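Local coordinates for CofB (Escherichia coli, PDB 4QS4), which is a minor pilin with a type IV pilin fold that initiates assembly of the CFA/III pilus of enterotoxigenic strains, at residues A[125-130]-A[152-157]. Residues are numbered along the deposited sequence; the frame is centred on the assembly and turned at random.
Sequences SDLKID and LTFDKS
Ile129 and Leu152 press together at one end of this antiparallel strand pair; Leu127 reaches both Leu152 and Phe154 on the same face. Ile129 CG1 lies 3.3 Å from Leu152 CD2, closer than carbon atoms usually come, so this end is tight. In Leu127, chi1 of -164° sets CG opposite the backbone nitrogen, and chi2 of 65° then turns CD1 toward the other strand. Leu127 CD1 sits 3.9 Å from Leu152 CB. The same methyl meets the edge of the Phe154 ring, near the ring plane, with Leu127 CD1 to Phe154 CD1 4.1 Å. Asp126 runs alongside that ring and points the same way, its carboxylate plane turned 36° from it. Asp126 OD1 also makes a weak hydrogen bond to Tyr168 OH. The two strands, 127-136 and 145-154, form a beta hairpin in the antiparallel sheet of the type IV pilin domain. Leu127 and Ile129 pack on Leu20 of the long N-terminal helix, as expected where a pilin sheet lies against its helical spine. Replacing Phe154 by an alanine would probably open a gap beside Leu127 CD1 and the Asp126 carboxylate, and leave Phe165 and Tyr168 without the ring they touch. Lys128 and Thr153 form a hydrogen-bonded pair with unequal bonds, Thr153 N to Lys128 O 2.8 Å and Lys128 N to Thr153 O 3.2 Å. Beyond the strand ends, Asp155 N gives a short, nearly straight bond of 2.6 Å to Asp126 O. On the other face Asp130 packs on Thr153, its carboxylate held by Arg191 and Trp199. The open side is at Lys128 and Asp155. Lys128 CB only brushes Thr153 CG2 at 4.0 Å, and its extended chain carries NZ to Ser123 O. Asp155 OD2 stays 5.5 Å from Lys128 NZ, too far for a salt bridge.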
# COMPACT_ATOMS: atom_id res chain seq x y z
N SER A 125 -19.06 -23.07 -25.44
CA SER A 125 -18.77 -21.97 -26.36
C SER A 125 -18.27 -22.42 -27.73
O SER A 125 -17.69 -23.49 -27.87
CB SER A 125 -17.75 -21.00 -25.75
OG SER A 125 -16.49 -21.62 -25.58
N ASP A 126 -18.51 -21.59 -28.73
CA ASP A 126 -18.06 -21.88 -30.10
C ASP A 126 -16.55 -21.66 -30.29
O ASP A 126 -16.00 -22.06 -31.31
CB ASP A 126 -18.86 -21.06 -31.13
CG ASP A 126 -18.92 -19.58 -30.79
OD1 ASP A 126 -17.98 -19.07 -30.14
OD2 ASP A 126 -19.92 -18.92 -31.17
N LEU A 127 -15.89 -21.01 -29.32
CA LEU A 127 -14.44 -20.84 -29.35
C LEU A 127 -13.81 -21.51 -28.14
O LEU A 127 -14.02 -21.08 -27.01
CB LEU A 127 -14.07 -19.35 -29.38
CG LEU A 127 -12.64 -18.99 -29.79
CD1 LEU A 127 -12.35 -19.36 -31.24
CD2 LEU A 127 -12.38 -17.50 -29.59
N LYS A 128 -13.07 -22.59 -28.39
CA LYS A 128 -12.42 -23.39 -27.34
C LYS A 128 -10.94 -23.58 -27.68
O LYS A 128 -10.55 -23.50 -28.85
CB LYS A 128 -13.08 -24.77 -27.23
CG LYS A 128 -14.57 -24.75 -26.95
CD LYS A 128 -15.15 -26.16 -26.92
CE LYS A 128 -16.67 -26.14 -26.85
NZ LYS A 128 -17.26 -27.50 -26.72
N ILE A 129 -10.12 -23.83 -26.66
CA ILE A 129 -8.73 -24.23 -26.86
C ILE A 129 -8.73 -25.72 -27.22
O ILE A 129 -9.15 -26.55 -26.41
CB ILE A 129 -7.85 -24.00 -25.62
CG1 ILE A 129 -7.83 -22.52 -25.25
CG2 ILE A 129 -6.42 -24.49 -25.88
CD1 ILE A 129 -7.31 -22.24 -23.85
N ASP A 130 -8.28 -26.04 -28.43
CA ASP A 130 -8.34 -27.41 -28.94
C ASP A 130 -6.99 -28.13 -28.82
O ASP A 130 -6.94 -29.36 -28.79
CB ASP A 130 -8.79 -27.41 -30.40
CG ASP A 130 -9.18 -28.80 -30.90
OD1 ASP A 130 -9.92 -29.51 -30.18
OD2 ASP A 130 -8.76 -29.19 -32.01
N LEU A 152 -7.07 -22.26 -31.17
CA LEU A 152 -8.46 -22.08 -30.80
C LEU A 152 -9.36 -22.57 -31.92
O LEU A 152 -9.30 -22.04 -33.02
CB LEU A 152 -8.73 -20.61 -30.51
CG LEU A 152 -7.87 -20.00 -29.41
CD1 LEU A 152 -8.34 -18.59 -29.09
CD2 LEU A 152 -7.89 -20.87 -28.16
N THR A 153 -10.16 -23.59 -31.63
CA THR A 153 -11.12 -24.11 -32.60
C THR A 153 -12.38 -23.26 -32.59
O THR A 153 -12.87 -22.87 -31.53
CB THR A 153 -11.48 -25.59 -32.32
OG1 THR A 153 -12.22 -26.12 -33.43
CG2 THR A 153 -12.30 -25.75 -31.04
N PHE A 154 -12.89 -22.96 -33.78
CA PHE A 154 -14.13 -22.22 -33.92
C PHE A 154 -15.24 -23.15 -34.40
O PHE A 154 -15.20 -23.64 -35.53
CB PHE A 154 -13.97 -21.04 -34.88
CG PHE A 154 -15.19 -20.15 -34.94
CD1 PHE A 154 -15.46 -19.26 -33.92
CD2 PHE A 154 -16.07 -20.23 -36.01
CE1 PHE A 154 -16.58 -18.45 -33.96
CE2 PHE A 154 -17.20 -19.42 -36.06
CZ PHE A 154 -17.45 -18.52 -35.04
N ASP A 155 -16.22 -23.40 -33.53
CA ASP A 155 -17.31 -24.33 -33.80
C ASP A 155 -18.52 -23.55 -34.32
O ASP A 155 -19.40 -23.14 -33.55
CB ASP A 155 -17.64 -25.12 -32.53
CG ASP A 155 -18.28 -26.46 -32.82
OD1 ASP A 155 -19.24 -26.51 -33.62
OD2 ASP A 155 -17.82 -27.47 -32.24
N LYS A 156 -18.55 -23.34 -35.63
CA LYS A 156 -19.61 -22.56 -36.26
C LYS A 156 -20.97 -23.26 -36.17
O LYS A 156 -21.17 -24.34 -36.74
CB LYS A 156 -19.26 -22.23 -37.73
CG LYS A 156 -19.16 -23.43 -38.67
CD LYS A 156 -18.58 -23.03 -40.02
CE LYS A 156 -18.51 -24.22 -40.97
NZ LYS A 156 -19.85 -24.81 -41.25
N SER A 157 -21.89 -22.66 -35.42
CA SER A 157 -23.25 -23.19 -35.28
C SER A 157 -24.15 -22.61 -36.37
O SER A 157 -25.32 -22.32 -36.13
CB SER A 157 -23.80 -22.86 -33.89
OG SER A 157 -22.91 -23.28 -32.87